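Local coordinates for protein glutathione S-transferase (Cupriavidus metallidurans, PDB 4MK3) that is probably a glutathione transferase, joining glutathione to electrophilic compounds, and here binds glutathione sulfinic acid, at residues 27-32 / 36-41; 177-182 / 206-211. All coordinates share one frame; numbering follows the deposited sequence. Where two conformers were deposited one is given.

Contact 1: 27-32 / 36-41. With GSF (L-gamma-glutamyl-3-sulfino-L-alanylglycine), chain E.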
loop_
_atom_site.group_PDB
_atom_site.type_symbol
_atom_site.label_atom_id
_atom_site.label_comp_id
_atom_site.label_asym_id
_atom_site.label_seq_id
_atom_site.Cartn_x
_atom_site.Cartn_y
_atom_site.Cartn_z
ATOM N N ALA A 27 15.851 4.960 5.386
ATOM C CA ALA A 27 15.717 3.608 4.887
ATOM C C ALA A 27 16.579 2.687 5.701
ATOM O O ALA A 27 17.195 3.100 6.647
ATOM C CB ALA A 27 16.132 3.567 3.435
ATOM N N SER A 28 16.609 1.417 5.330
ATOM C CA SER A 28 17.575 0.496 5.897
ATOM C C SER A 28 18.093 -0.320 4.725
ATOM O O SER A 28 17.487 -0.330 3.645
ATOM C CB SER A 28 16.940 -0.395 6.950
ATOM O OG SER A 28 16.091 -1.338 6.321
ATOM N N GLN A 29 19.221 -0.985 4.945
ATOM C CA GLN A 29 19.854 -1.755 3.882
ATOM C C GLN A 29 19.158 -3.094 3.668
ATOM O O GLN A 29 19.419 -3.772 2.666
ATOM C CB GLN A 29 21.331 -1.983 4.202
ATOM C CG GLN A 29 22.178 -0.705 4.292
ATOM C CD GLN A 29 22.578 -0.140 2.932
ATOM O OE1 GLN A 29 22.611 -0.857 1.931
ATOM N NE2 GLN A 29 22.909 1.150 2.901
ATOM N N THR A 30 18.272 -3.473 4.587
ATOM C CA THR A 30 17.538 -4.743 4.462
ATOM C C THR A 30 16.111 -4.551 3.963
ATOM O O THR A 30 15.566 -5.464 3.336
ATOM C CB THR A 30 17.488 -5.505 5.813
ATOM O OG1 THR A 30 16.988 -4.637 6.839
ATOM C CG2 THR A 30 18.856 -5.975 6.198
ATOM N N SER A 31 15.518 -3.378 4.188
ATOM C CA SER A 31 14.110 -3.137 3.868
ATOM C C SER A 31 13.858 -3.377 2.387
ATOM O O SER A 31 14.466 -2.709 1.552
ATOM C CB SER A 31 13.686 -1.705 4.220
ATOM O OG SER A 31 12.425 -1.371 3.616
ATOM N N PRO A 32 12.944 -4.309 2.058
ATOM C CA PRO A 32 12.713 -4.573 0.628
ATOM C C PRO A 32 11.910 -3.474 -0.041
ATOM O O PRO A 32 12.065 -3.228 -1.244
ATOM C CB PRO A 32 11.969 -5.903 0.649
ATOM C CG PRO A 32 11.290 -5.963 1.966
ATOM C CD PRO A 32 12.215 -5.259 2.922
ATOM N N LYS A 36 13.323 -1.303 -3.248
ATOM C CA LYS A 36 12.600 -0.912 -4.451
ATOM C C LYS A 36 12.856 0.545 -4.818
ATOM O O LYS A 36 13.149 0.883 -5.970
ATOM C CB LYS A 36 11.097 -1.186 -4.278
ATOM C CG LYS A 36 10.233 -0.735 -5.453
ATOM C CD LYS A 36 8.743 -1.049 -5.250
ATOM C CE LYS A 36 8.208 -0.309 -4.044
ATOM N NZ LYS A 36 6.729 -0.415 -3.899
ATOM N N VAL A 37 12.765 1.433 -3.826
ATOM C CA VAL A 37 13.017 2.843 -4.052
ATOM C C VAL A 37 14.470 3.105 -4.443
ATOM O O VAL A 37 14.745 3.875 -5.345
ATOM C CB VAL A 37 12.647 3.659 -2.803
ATOM C CG1 VAL A 37 13.199 5.088 -2.902
ATOM C CG2 VAL A 37 11.138 3.630 -2.582
ATOM N N ARG A 38 15.402 2.462 -3.763
ATOM C CA ARG A 38 16.799 2.645 -4.086
ATOM C C ARG A 38 17.127 2.161 -5.497
ATOM O O ARG A 38 17.911 2.792 -6.204
ATOM C CB ARG A 38 17.670 1.957 -3.056
ATOM C CG ARG A 38 17.474 2.514 -1.662
ATOM C CD ARG A 38 18.278 1.739 -0.684
ATOM N NE ARG A 38 19.691 1.881 -0.961
ATOM C CZ ARG A 38 20.597 0.984 -0.621
ATOM N NH1 ARG A 38 20.204 -0.125 -0.030
ATOM N NH2 ARG A 38 21.880 1.194 -0.887
ATOM N N VAL A 39 16.516 1.060 -5.911
ATOM C CA VAL A 39 16.701 0.586 -7.285
ATOM C C VAL A 39 16.164 1.616 -8.282
ATOM O O VAL A 39 16.830 1.934 -9.261
ATOM C CB VAL A 39 16.074 -0.801 -7.487
ATOM C CG1 VAL A 39 15.989 -1.153 -8.979
ATOM C CG2 VAL A 39 16.877 -1.858 -6.716
ATOM N N VAL A 40 14.977 2.156 -8.023
ATOM C CA VAL A 40 14.433 3.176 -8.887
ATOM C C VAL A 40 15.404 4.362 -8.942
ATOM O O VAL A 40 15.761 4.846 -10.010
ATOM C CB VAL A 40 13.045 3.646 -8.406
ATOM C CG1 VAL A 40 12.608 4.890 -9.169
ATOM C CG2 VAL A 40 12.024 2.515 -8.585
ATOM N N LEU A 41 15.847 4.856 -7.792
ATOM C CA LEU A 41 16.750 6.006 -7.802
ATOM C C LEU A 41 18.042 5.734 -8.559
ATOM O O LEU A 41 18.544 6.585 -9.275
ATOM C CB LEU A 41 17.060 6.466 -6.380
ATOM C CG LEU A 41 15.837 7.020 -5.641
ATOM C CD1 LEU A 41 16.085 7.095 -4.154
ATOM C CD2 LEU A 41 15.493 8.404 -6.164
HETATM C CB1 GSF E . 5.471 -0.417 3.962
HETATM C CG1 GSF E . 6.853 -0.109 4.523
HETATM C CD1 GSF E . 7.166 -0.916 5.765
HETATM O OE1 GSF E . 6.348 -1.594 6.353
HETATM C C1 GSF E . 5.771 0.909 1.884
HETATM O O11 GSF E . 6.818 1.602 1.939
HETATM O O12 GSF E . 5.449 0.365 0.795
HETATM N N1 GSF E . 3.541 0.463 2.748
HETATM C CA1 GSF E . 4.928 0.733 3.119
HETATM N N2 GSF E . 8.480 -0.866 6.207
HETATM C CA2 GSF E . 8.871 -1.543 7.397
HETATM C CB2 GSF E . 10.337 -1.828 7.363
HETATM S SG2 GSF E . 10.783 -3.176 6.329
HETATM O O1S GSF E . 12.081 -3.663 6.827
HETATM O O2S GSF E . 10.853 -2.697 4.917
HETATM C C2 GSF E . 8.744 -0.628 8.595
HETATM O O2 GSF E . 9.190 0.516 8.558
HETATM N N3 GSF E . 8.123 -1.137 9.730
HETATM C CA3 GSF E . 8.033 -0.325 10.910
HETATM C C3 GSF E . 6.652 -0.411 11.571
HETATM O O31 GSF E . 6.516 0.078 12.733
HETATM O O32 GSF E . 5.683 -0.944 10.991
HETATM O O HOH W 1 24.403 0.152 -0.802
#

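Contact 2: 177-182 / 206-211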
loop_
_atom_site.group_PDB
_atom_site.type_symbol
_atom_site.label_atom_id
_atom_site.label_comp_id
_atom_site.label_asym_id
_atom_site.label_seq_id
_atom_site.Cartn_x
_atom_site.Cartn_y
_atom_site.Cartn_z
ATOM N N LEU A 177 8.865 -0.681 -13.416
ATOM C CA LEU A 177 8.723 -0.795 -11.974
ATOM C C LEU A 177 8.143 -2.142 -11.553
ATOM O O LEU A 177 8.403 -2.604 -10.441
ATOM C CB LEU A 177 7.843 0.355 -11.475
ATOM C CG LEU A 177 7.540 0.414 -9.972
ATOM C CD1 LEU A 177 8.809 0.556 -9.150
ATOM C CD2 LEU A 177 6.594 1.579 -9.682
ATOM N N ALA A 178 7.351 -2.789 -12.417
ATOM C CA ALA A 178 6.868 -4.117 -12.099
ATOM C C ALA A 178 8.013 -5.078 -11.808
ATOM O O ALA A 178 7.994 -5.828 -10.814
ATOM C CB ALA A 178 6.004 -4.651 -13.247
ATOM N N ASP A 179 9.007 -5.060 -12.690
ATOM C CA ASP A 179 10.171 -5.924 -12.527
ATOM C C ASP A 179 10.970 -5.575 -11.299
ATOM O O ASP A 179 11.419 -6.466 -10.566
ATOM C CB ASP A 179 11.017 -5.815 -13.794
ATOM C CG ASP A 179 10.213 -6.131 -15.014
ATOM O OD1 ASP A 179 9.850 -7.324 -15.206
ATOM O OD2 ASP A 179 9.893 -5.180 -15.759
ATOM N N VAL A 180 11.180 -4.281 -11.067
ATOM C CA VAL A 180 11.880 -3.852 -9.853
ATOM C C VAL A 180 11.207 -4.436 -8.607
ATOM O O VAL A 180 11.864 -5.016 -7.744
ATOM C CB VAL A 180 11.913 -2.316 -9.756
ATOM C CG1 VAL A 180 12.559 -1.863 -8.460
ATOM C CG2 VAL A 180 12.642 -1.703 -10.922
ATOM N N ALA A 181 9.898 -4.272 -8.538
ATOM C CA ALA A 181 9.136 -4.667 -7.362
ATOM C C ALA A 181 9.199 -6.186 -7.167
ATOM O O ALA A 181 9.446 -6.682 -6.063
ATOM C CB ALA A 181 7.722 -4.162 -7.478
ATOM N N VAL A 182 8.987 -6.939 -8.237
ATOM C CA VAL A 182 9.049 -8.396 -8.174
ATOM C C VAL A 182 10.444 -8.874 -7.792
ATOM O O VAL A 182 10.600 -9.720 -6.912
ATOM C CB VAL A 182 8.572 -9.031 -9.506
ATOM C CG1 VAL A 182 8.857 -10.529 -9.518
ATOM C CG2 VAL A 182 7.080 -8.752 -9.718
ATOM N N VAL A 206 12.850 -18.017 -11.623
ATOM C CA VAL A 206 14.289 -18.216 -11.478
ATOM C C VAL A 206 15.049 -17.525 -12.616
ATOM O O VAL A 206 16.033 -16.820 -12.378
ATOM C CB VAL A 206 14.645 -19.694 -11.402
ATOM C CG1 VAL A 206 16.150 -19.893 -11.370
ATOM C CG2 VAL A 206 13.990 -20.304 -10.180
ATOM N N ALA A 207 14.584 -17.702 -13.852
ATOM C CA ALA A 207 15.263 -17.094 -14.987
ATOM C C ALA A 207 15.188 -15.567 -14.896
ATOM O O ALA A 207 16.158 -14.860 -15.168
ATOM C CB ALA A 207 14.650 -17.608 -16.289
ATOM N N PHE A 208 14.022 -15.073 -14.513
ATOM C CA PHE A 208 13.824 -13.644 -14.293
ATOM C C PHE A 208 14.796 -13.117 -13.263
ATOM O O PHE A 208 15.454 -12.105 -13.486
ATOM C CB PHE A 208 12.371 -13.408 -13.861
ATOM C CG PHE A 208 12.109 -12.049 -13.275
ATOM C CD1 PHE A 208 12.273 -11.818 -11.920
ATOM C CD2 PHE A 208 11.667 -11.024 -14.077
ATOM C CE1 PHE A 208 12.016 -10.590 -11.379
ATOM C CE2 PHE A 208 11.433 -9.754 -13.522
ATOM C CZ PHE A 208 11.612 -9.556 -12.188
ATOM N N GLN A 209 14.901 -13.807 -12.131
ATOM C CA GLN A 209 15.710 -13.277 -11.041
ATOM C C GLN A 209 17.195 -13.313 -11.380
ATOM O O GLN A 209 17.957 -12.411 -11.010
ATOM C CB GLN A 209 15.430 -14.029 -9.736
ATOM C CG GLN A 209 15.964 -13.288 -8.507
ATOM C CD GLN A 209 15.204 -12.015 -8.197
ATOM O OE1 GLN A 209 14.147 -11.751 -8.750
ATOM N NE2 GLN A 209 15.762 -11.198 -7.323
ATOM N N GLU A 210 17.613 -14.347 -12.093
ATOM C CA GLU A 210 19.007 -14.468 -12.507
ATOM C C GLU A 210 19.411 -13.295 -13.384
ATOM O O GLU A 210 20.535 -12.792 -13.297
ATOM C CB GLU A 210 19.224 -15.791 -13.238
ATOM C CG GLU A 210 19.233 -16.994 -12.308
ATOM C CD GLU A 210 19.674 -18.271 -13.000
ATOM O OE1 GLU A 210 19.722 -19.322 -12.324
ATOM O OE2 GLU A 210 19.978 -18.217 -14.210
ATOM N N LYS A 211 18.484 -12.834 -14.207
ATOM C CA LYS A 211 18.739 -11.688 -15.068
ATOM C C LYS A 211 18.722 -10.375 -14.285
ATOM O O LYS A 211 19.621 -9.539 -14.403
ATOM C CB LYS A 211 17.682 -11.652 -16.164
ATOM C CG LYS A 211 17.828 -10.516 -17.115
ATOM C CD LYS A 211 16.944 -10.734 -18.336
ATOM C CE LYS A 211 15.469 -10.773 -17.972
ATOM N NZ LYS A 211 14.665 -10.630 -19.218
#

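Contact 1: 27-32 / 36-41
Lys36 N donates to Pro32 O at 3.1 Å, a fairly straight bond (157°) in the first turn of helix 32-44. The Lys36 side chain starts beside that carbonyl, with CB 3.8 Å from Pro32 O, and then leaves the loop. It runs extended to CD and bends there (chi3 62°), which takes NZ to Glu116, Asp120 and Ser85. Ser85 also binds the ligand. This is the strand-loop-helix start of the thioredoxin-like N-terminal domain of glutathione transferases. The loop takes part in the glutathione site. Ser31 is the N-cap, and its OG accepts from Ala34 N. The same OG approaches the sulfinate O2S of the ligand, but the 2.4 Å modelled between Ser31 OG and O2S is doubtfully short. Ser28 OG accepts from Ser31 N in an ST motif, which closes the turn that leads into the cap. Arg38, modelled in two conformers, reaches back to the loop. In one, its NH1 makes a weak bond to Gln29 OE1 (3.2 Å, 132°). Amide and guanidinium planes are nearly perpendicular. A water lies in the guanidinium plane, 2.7 Å from Arg38 NH2, and also donates weakly to Gln29 OE1. Gln29 NE2 binds Glu52.

Contact 2: 177-182 / 206-211
The Phe208 ring meets helix 177-192 with its outer rim. Asp179 CA lies in the ring plane at the edge, 3.9 Å from Phe208 CZ. Asp179 OD1 is also at the edge, close to the plane, 3.4 Å from Phe208 CE2. Val182 CG1 approaches Phe208 CE1 obliquely at 3.7 Å. The Asp179 carboxylate is turned 33° from the ring plane, so the two flat groups are neither stacked nor perpendicular. The CZ end of the ring also points at the backbone, with Phe208 CZ 3.5 Å from Asp179 O. The partly positive ring hydrogens thus face two oxygens, probably a mildly favourable match. Phe208 reaches this place because CG is anti to the backbone N (chi1 166°), which sends the ring across to the other helix.

The Asp179 carboxylate is held by backbone amides on both oxygens. OD2 accepts from Thr176 N, and OD1 accepts from Cys170 N. The Thr176-to-Asp179 pattern fits the N-capping box of the family, though here Thr176 OG1 takes the amide of Ala178. Val180 on Tyr175 adds the hydrophobic staple. Both are well-known features of the glutathione transferase C-terminal domain. Gln209 adds a polar tie just past the contact, from NE2 to Gly183 O.

The two helix segments cross at -98°, with axes 11.0 Å apart, and a single aromatic side chain bridges much of that gap. Trp115 of helix 106-134 packs on Val182, Trp169 touches Asp179, and helix 198-201 borders Gln209. Val180 and Ala181 turn to helix 32-44.

Overall arrangement
All four touching residues of contact 2 are buried. In contact 1 Pro32 and Lys36 are buried, while Gln29 and Arg38 are partly exposed. Contact 1 belongs to the N-terminal domain and is mostly polar: capping, a backbone bond, a weak amide-guanidinium link and a ligand oxyanion. Contact 2 belongs to the helical C-terminal domain and rests on ring-edge and apolar packing, with its hydrogen bonds made to residues outside the pair. The centres of contact 1 and contact 2 are about 15 Å apart, and the two share no element. Helix 32-44 and helix 177-192 nevertheless pack directly at the domain interface. Val39 CG1 lies 3.5 Å from Val180 CG1, and Val40 CG2 lies 3.8 Å from Leu177 CD1.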